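Local coordinates for protein GCN5-related N-acetyltransferase (Kribbella flavida, PDB 4MY0) that binds acetyl-CoA and probably transfers its acetyl group to an amine, possibly that of an aminoglycoside, at residues G137-R142 with V277-L282; G186-P191 with P386-Y391. All coordinates share one frame; numbering follows the deposited sequence.

Contact 1 of 2, residues G137-R142 with V277-L282; sequences GGHRYR and VQRWML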
loop_
_atom_site.group_PDB
_atom_site.type_symbol
_atom_site.label_atom_id
_atom_site.label_comp_id
_atom_site.label_asym_id
_atom_site.label_seq_id
_atom_site.Cartn_x
_atom_site.Cartn_y
_atom_site.Cartn_z
ATOM N N GLY C 137 4.809 33.072 -2.010
ATOM C CA GLY C 137 4.268 34.021 -2.965
ATOM C C GLY C 137 3.290 33.396 -3.942
ATOM O O GLY C 137 2.530 34.110 -4.599
ATOM N N GLY C 138 3.309 32.070 -4.063
ATOM C CA GLY C 138 2.427 31.410 -5.018
ATOM C C GLY C 138 2.556 29.901 -5.011
ATOM O O GLY C 138 3.291 29.345 -4.198
ATOM N N HIS C 139 1.855 29.236 -5.931
ATOM C CA HIS C 139 1.736 27.784 -5.892
ATOM C C HIS C 139 2.130 27.122 -7.204
ATOM O O HIS C 139 2.279 27.785 -8.228
ATOM C CB HIS C 139 0.295 27.390 -5.547
ATOM C CG HIS C 139 -0.161 27.862 -4.198
ATOM N ND1 HIS C 139 -0.656 29.132 -3.980
ATOM C CD2 HIS C 139 -0.201 27.231 -2.999
ATOM C CE1 HIS C 139 -0.985 29.261 -2.703
ATOM N NE2 HIS C 139 -0.718 28.124 -2.085
ATOM N N ARG C 140 2.315 25.807 -7.154
ATOM C CA ARG C 140 2.423 24.999 -8.356
ATOM C C ARG C 140 1.463 23.844 -8.136
ATOM O O ARG C 140 1.572 23.127 -7.137
ATOM C CB ARG C 140 3.852 24.493 -8.529
ATOM C CG ARG C 140 4.076 23.621 -9.770
ATOM C CD ARG C 140 5.480 23.030 -9.714
ATOM N NE ARG C 140 5.830 22.263 -10.907
ATOM C CZ ARG C 140 6.341 21.036 -10.879
ATOM N NH1 ARG C 140 6.646 20.428 -12.016
ATOM N NH2 ARG C 140 6.547 20.413 -9.720
ATOM N N TYR C 141 0.498 23.687 -9.036
ATOM C CA TYR C 141 -0.572 22.705 -8.848
ATOM C C TYR C 141 -0.426 21.571 -9.843
ATOM O O TYR C 141 -0.144 21.815 -11.020
ATOM C CB TYR C 141 -1.946 23.339 -9.104
ATOM C CG TYR C 141 -2.330 24.497 -8.217
ATOM C CD1 TYR C 141 -3.058 24.299 -7.047
ATOM C CD2 TYR C 141 -2.012 25.798 -8.579
ATOM C CE1 TYR C 141 -3.434 25.371 -6.248
ATOM C CE2 TYR C 141 -2.380 26.874 -7.787
ATOM C CZ TYR C 141 -3.089 26.658 -6.628
ATOM O OH TYR C 141 -3.449 27.739 -5.849
ATOM N N ARG C 142 -0.652 20.339 -9.390
ATOM C CA ARG C 142 -0.767 19.221 -10.322
ATOM C C ARG C 142 -2.129 18.553 -10.166
ATOM O O ARG C 142 -2.488 18.125 -9.073
ATOM C CB ARG C 142 0.361 18.177 -10.155
ATOM C CG ARG C 142 0.498 17.254 -11.407
ATOM C CD ARG C 142 1.317 15.978 -11.139
ATOM N NE ARG C 142 0.631 15.056 -10.231
ATOM C CZ ARG C 142 1.026 13.808 -10.000
ATOM N NH1 ARG C 142 2.097 13.337 -10.618
ATOM N NH2 ARG C 142 0.359 13.032 -9.152
ATOM N N VAL C 277 -0.070 20.326 -4.338
ATOM C CA VAL C 277 -0.012 21.763 -4.173
ATOM C C VAL C 277 1.341 22.061 -3.534
ATOM O O VAL C 277 1.566 21.682 -2.385
ATOM C CB VAL C 277 -1.168 22.275 -3.277
ATOM C CG1 VAL C 277 -1.131 23.792 -3.161
ATOM C CG2 VAL C 277 -2.526 21.823 -3.834
ATOM N N GLN C 278 2.256 22.674 -4.297
ATOM C CA GLN C 278 3.573 23.072 -3.775
ATOM C C GLN C 278 3.580 24.581 -3.680
ATOM O O GLN C 278 2.787 25.229 -4.351
ATOM C CB GLN C 278 4.711 22.637 -4.708
ATOM C CG GLN C 278 4.896 21.130 -4.816
ATOM C CD GLN C 278 5.850 20.748 -5.924
ATOM O OE1 GLN C 278 5.585 21.010 -7.099
ATOM N NE2 GLN C 278 6.971 20.133 -5.562
ATOM N N ARG C 279 4.445 25.144 -2.837
ATOM C CA ARG C 279 4.544 26.603 -2.730
ATOM C C ARG C 279 5.942 27.082 -3.077
ATOM O O ARG C 279 6.916 26.392 -2.805
ATOM C CB ARG C 279 4.180 27.070 -1.317
ATOM C CG ARG C 279 2.760 26.739 -0.941
ATOM C CD ARG C 279 2.501 26.776 0.561
ATOM N NE ARG C 279 1.146 26.279 0.797
ATOM C CZ ARG C 279 0.817 24.989 0.811
ATOM N NH1 ARG C 279 -0.445 24.632 1.013
ATOM N NH2 ARG C 279 1.748 24.049 0.636
ATOM N N TRP C 280 6.047 28.269 -3.672
ATOM C CA TRP C 280 7.359 28.872 -3.847
ATOM C C TRP C 280 7.414 30.231 -3.163
ATOM O O TRP C 280 6.378 30.870 -2.954
ATOM C CB TRP C 280 7.717 28.987 -5.336
ATOM C CG TRP C 280 6.600 29.489 -6.196
ATOM C CD1 TRP C 280 5.710 28.732 -6.894
ATOM C CD2 TRP C 280 6.271 30.860 -6.472
ATOM N NE1 TRP C 280 4.839 29.546 -7.587
ATOM C CE2 TRP C 280 5.170 30.859 -7.347
ATOM C CE3 TRP C 280 6.820 32.089 -6.080
ATOM C CZ2 TRP C 280 4.581 32.050 -7.826
ATOM C CZ3 TRP C 280 6.243 33.273 -6.558
ATOM C CH2 TRP C 280 5.135 33.244 -7.415
HETATM N N MSE C 281 8.620 30.667 -2.814
HETATM C CA MSE C 281 8.787 31.921 -2.088
HETATM C C MSE C 281 9.294 33.030 -2.979
HETATM O O MSE C 281 9.882 32.763 -4.024
HETATM C CB MSE C 281 9.740 31.748 -0.918
HETATM C CG MSE C 281 9.121 30.981 0.233
HETATM SE SE MSE C 281 10.362 30.913 1.730
HETATM C CE MSE C 281 9.097 30.281 3.072
ATOM N N LEU C 282 9.068 34.268 -2.537
ATOM C CA LEU C 282 9.423 35.464 -3.287
ATOM C C LEU C 282 10.113 36.448 -2.355
ATOM O O LEU C 282 9.779 36.513 -1.167
ATOM C CB LEU C 282 8.148 36.119 -3.819
ATOM C CG LEU C 282 8.320 37.408 -4.613
ATOM C CD1 LEU C 282 9.061 37.095 -5.905
ATOM C CD2 LEU C 282 6.961 38.044 -4.900
HETATM O O HOH W 1 -1.057 27.696 0.450
HETATM O O HOH W 2 2.818 20.550 -7.688
#
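The indole of W280 lies flat over the backbone of G137 and G138. G138 CA sits 3.9 Å from the centroid of the W280 six-membered ring, a CH-pi contact. A CB on G138 would clash with W280 CZ2. CG of W280 takes the crowded position between backbone N and carbonyl carbon (chi1 44°), which lays the ring across the neighbouring strand. Its edge gives a weak bond from W280 NE1 to H139 O (3.2 Å). An alanine at W280 would remove this lid and would probably leave the glycine backbone poorly covered. On the same face, the extended R140 lies alongside Q278. R140 NH2 donates to a lone pair of Q278 OE1 at 2.9 Å, nearly in the guanidinium plane. On the other face, H139 CD2 meets V277 CG1 and R279 CG, both at 3.6 Å. One water bridges H139 NE2 and R279 NE. Between the backbones, R140 and Q278 exchange two bonds, and W280 N donates to G138 O. Further out, R140 NE bonds to L389 O, and R279 NH2 reaches E270 of the second subunit in a salt bridge. G137 N and, weakly, G138 N share W280 O. Both glycines thus face W280, a classic beta bulge in the antiparallel pair of strands 135-146 and 274-284.

Contact 2 of 2, residues G186-P191 with P386-Y391; sequences GLLVWP and PYMLDY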
loop_
_atom_site.group_PDB
_atom_site.type_symbol
_atom_site.label_atom_id
_atom_site.label_comp_id
_atom_site.label_asym_id
_atom_site.label_seq_id
_atom_site.Cartn_x
_atom_site.Cartn_y
_atom_site.Cartn_z
ATOM N N GLY C 186 3.296 34.962 -11.802
ATOM C CA GLY C 186 3.968 33.833 -11.183
ATOM C C GLY C 186 4.796 33.028 -12.164
ATOM O O GLY C 186 5.865 32.530 -11.810
ATOM N N LEU C 187 4.316 32.908 -13.399
ATOM C CA LEU C 187 4.948 32.022 -14.384
ATOM C C LEU C 187 6.392 32.394 -14.758
ATOM O O LEU C 187 6.729 33.576 -14.880
ATOM C CB LEU C 187 4.069 31.956 -15.632
ATOM C CG LEU C 187 2.756 31.253 -15.305
ATOM C CD1 LEU C 187 1.547 32.098 -15.639
ATOM C CD2 LEU C 187 2.701 29.911 -16.010
ATOM N N LEU C 188 7.236 31.377 -14.947
ATOM C CA LEU C 188 8.619 31.597 -15.370
ATOM C C LEU C 188 8.712 31.926 -16.861
ATOM O O LEU C 188 7.947 31.398 -17.672
ATOM C CB LEU C 188 9.480 30.363 -15.100
ATOM C CG LEU C 188 9.695 29.866 -13.675
ATOM C CD1 LEU C 188 10.645 28.681 -13.665
ATOM C CD2 LEU C 188 10.239 30.981 -12.837
ATOM N N VAL C 189 9.662 32.790 -17.209
ATOM C CA VAL C 189 10.075 32.983 -18.597
ATOM C C VAL C 189 11.477 32.390 -18.739
ATOM O O VAL C 189 12.408 32.827 -18.057
ATOM C CB VAL C 189 10.163 34.470 -18.960
ATOM C CG1 VAL C 189 10.661 34.633 -20.391
ATOM C CG2 VAL C 189 8.825 35.150 -18.766
ATOM N N TRP C 190 11.628 31.393 -19.604
ATOM C CA TRP C 190 12.926 30.779 -19.840
ATOM C C TRP C 190 13.573 31.392 -21.071
ATOM O O TRP C 190 12.876 31.846 -21.978
ATOM C CB TRP C 190 12.770 29.271 -20.084
ATOM C CG TRP C 190 12.333 28.475 -18.895
ATOM C CD1 TRP C 190 11.049 28.252 -18.475
ATOM C CD2 TRP C 190 13.182 27.769 -17.983
ATOM N NE1 TRP C 190 11.057 27.460 -17.345
ATOM C CE2 TRP C 190 12.357 27.149 -17.029
ATOM C CE3 TRP C 190 14.567 27.605 -17.880
ATOM C CZ2 TRP C 190 12.873 26.380 -15.982
ATOM C CZ3 TRP C 190 15.073 26.842 -16.846
ATOM C CH2 TRP C 190 14.238 26.245 -15.914
ATOM N N PRO C 191 14.914 31.387 -21.123
ATOM C CA PRO C 191 15.608 31.764 -22.366
ATOM C C PRO C 191 15.133 30.906 -23.545
ATOM O O PRO C 191 14.788 29.737 -23.336
ATOM C CB PRO C 191 17.070 31.438 -22.060
ATOM C CG PRO C 191 17.170 31.472 -20.548
ATOM C CD PRO C 191 15.841 30.983 -20.048
ATOM N N PRO C 386 -1.097 33.902 -8.369
ATOM C CA PRO C 386 0.185 33.566 -9.000
ATOM C C PRO C 386 0.450 32.079 -8.922
ATOM O O PRO C 386 0.184 31.447 -7.893
ATOM C CB PRO C 386 1.220 34.337 -8.163
ATOM C CG PRO C 386 0.530 34.639 -6.868
ATOM C CD PRO C 386 -0.932 34.732 -7.161
ATOM N N TYR C 387 0.960 31.523 -10.012
ATOM C CA TYR C 387 1.325 30.116 -10.026
ATOM C C TYR C 387 2.442 29.933 -11.025
ATOM O O TYR C 387 2.765 30.843 -11.798
ATOM C CB TYR C 387 0.134 29.237 -10.421
ATOM C CG TYR C 387 -0.252 29.361 -11.880
ATOM C CD1 TYR C 387 0.144 28.400 -12.814
ATOM C CD2 TYR C 387 -1.006 30.441 -12.330
ATOM C CE1 TYR C 387 -0.209 28.513 -14.161
ATOM C CE2 TYR C 387 -1.361 30.563 -13.676
ATOM C CZ TYR C 387 -0.960 29.591 -14.581
ATOM O OH TYR C 387 -1.306 29.703 -15.906
HETATM N N MSE C 388 2.998 28.732 -11.023
HETATM C CA MSE C 388 4.140 28.400 -11.842
HETATM C C MSE C 388 3.890 26.982 -12.336
HETATM O O MSE C 388 3.252 26.189 -11.631
HETATM C CB MSE C 388 5.393 28.404 -10.958
HETATM C CG MSE C 388 6.653 28.791 -11.646
HETATM SE SE MSE C 388 8.067 28.770 -10.313
HETATM C CE MSE C 388 7.890 30.569 -9.661
ATOM N N LEU C 389 4.389 26.652 -13.523
ATOM C CA LEU C 389 4.284 25.283 -14.025
ATOM C C LEU C 389 5.518 24.471 -13.660
ATOM O O LEU C 389 5.456 23.241 -13.553
ATOM C CB LEU C 389 4.094 25.280 -15.544
ATOM C CG LEU C 389 2.912 26.136 -15.969
ATOM C CD1 LEU C 389 2.919 26.343 -17.488
ATOM C CD2 LEU C 389 1.584 25.524 -15.481
ATOM N N ASP C 390 6.638 25.157 -13.458
ATOM C CA ASP C 390 7.914 24.471 -13.298
ATOM C C ASP C 390 8.374 24.435 -11.849
ATOM O O ASP C 390 8.008 25.294 -11.047
ATOM C CB ASP C 390 9.002 25.157 -14.137
ATOM C CG ASP C 390 8.578 25.390 -15.577
ATOM O OD1 ASP C 390 8.543 24.412 -16.354
ATOM O OD2 ASP C 390 8.285 26.554 -15.932
ATOM N N TYR C 391 9.194 23.438 -11.531
ATOM C CA TYR C 391 9.947 23.408 -10.288
ATOM C C TYR C 391 11.405 23.657 -10.651
ATOM O O TYR C 391 11.836 23.272 -11.741
ATOM C CB TYR C 391 9.812 22.030 -9.636
ATOM C CG TYR C 391 10.696 21.854 -8.431
ATOM C CD1 TYR C 391 10.272 22.263 -7.179
ATOM C CD2 TYR C 391 11.968 21.298 -8.548
ATOM C CE1 TYR C 391 11.087 22.112 -6.060
ATOM C CE2 TYR C 391 12.785 21.145 -7.445
ATOM C CZ TYR C 391 12.340 21.559 -6.201
ATOM O OH TYR C 391 13.155 21.418 -5.086
HETATM O O HOH W 3 6.295 28.306 -14.958
#
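The tightly packed part of this contact lies around G186, L187 and L188. The branch of L187 lies alongside Y387, with L187 CG over one face of the phenol ring, offset toward the rim. L187 CD1 touches Y387 CZ at 3.7 Å. The other methyl, L187 CD2, reaches L389 CG at 3.8 Å. Y387 CG stands in the crowded position between its backbone N and carbonyl carbon (chi1 71°), and the far end of the ring comes back to the leucine. G186 is pressed against the same piece of chain: G186 C lies 3.0 Å from Y387 O, and a CB on G186 would clash with that oxygen. L188 crosses the selenomethionine M388 obliquely, with L188 CG 3.8 Å from M388 CG. M388 bends at its last torsion (chi3 -88°), and its CE packs on G186 O. Here the C-terminal tail, after the last helix of the sterol carrier protein-like domain, returns to the acetyltransferase part and runs beside the short strand 188-189. Toward D390 the fit is looser and more polar. W190 and D390 meet tip to tip, the ring and carboxylate planes nearly perpendicular. W190 NE1 gives D390 OD2 a straight but weak bond of 3.2 Å. A water also donates to D390 OD2 and accepts from L188 N and L389 N, so it joins the two backbones where they make no direct hydrogen bond.

Contact 1 is the more buried of the two and depends on antiparallel strand bonding with a bulge in it. Contact 2 is only partly buried; it relies on apolar side chains, one weak bond and a water. Their centres are about 10 Å apart, and they touch directly. H139 O probably accepts from M388 N, and R140 CG packs on M388 O, so the C-terminal tail borders strand 135-146. W280 also packs on P386 and M388. Q73 of strand 61-75 touches W280 and bonds to G186 O, so both contacts reach this strand. Contact 1 alone meets the second subunit; no other chain touches the segments of contact 2.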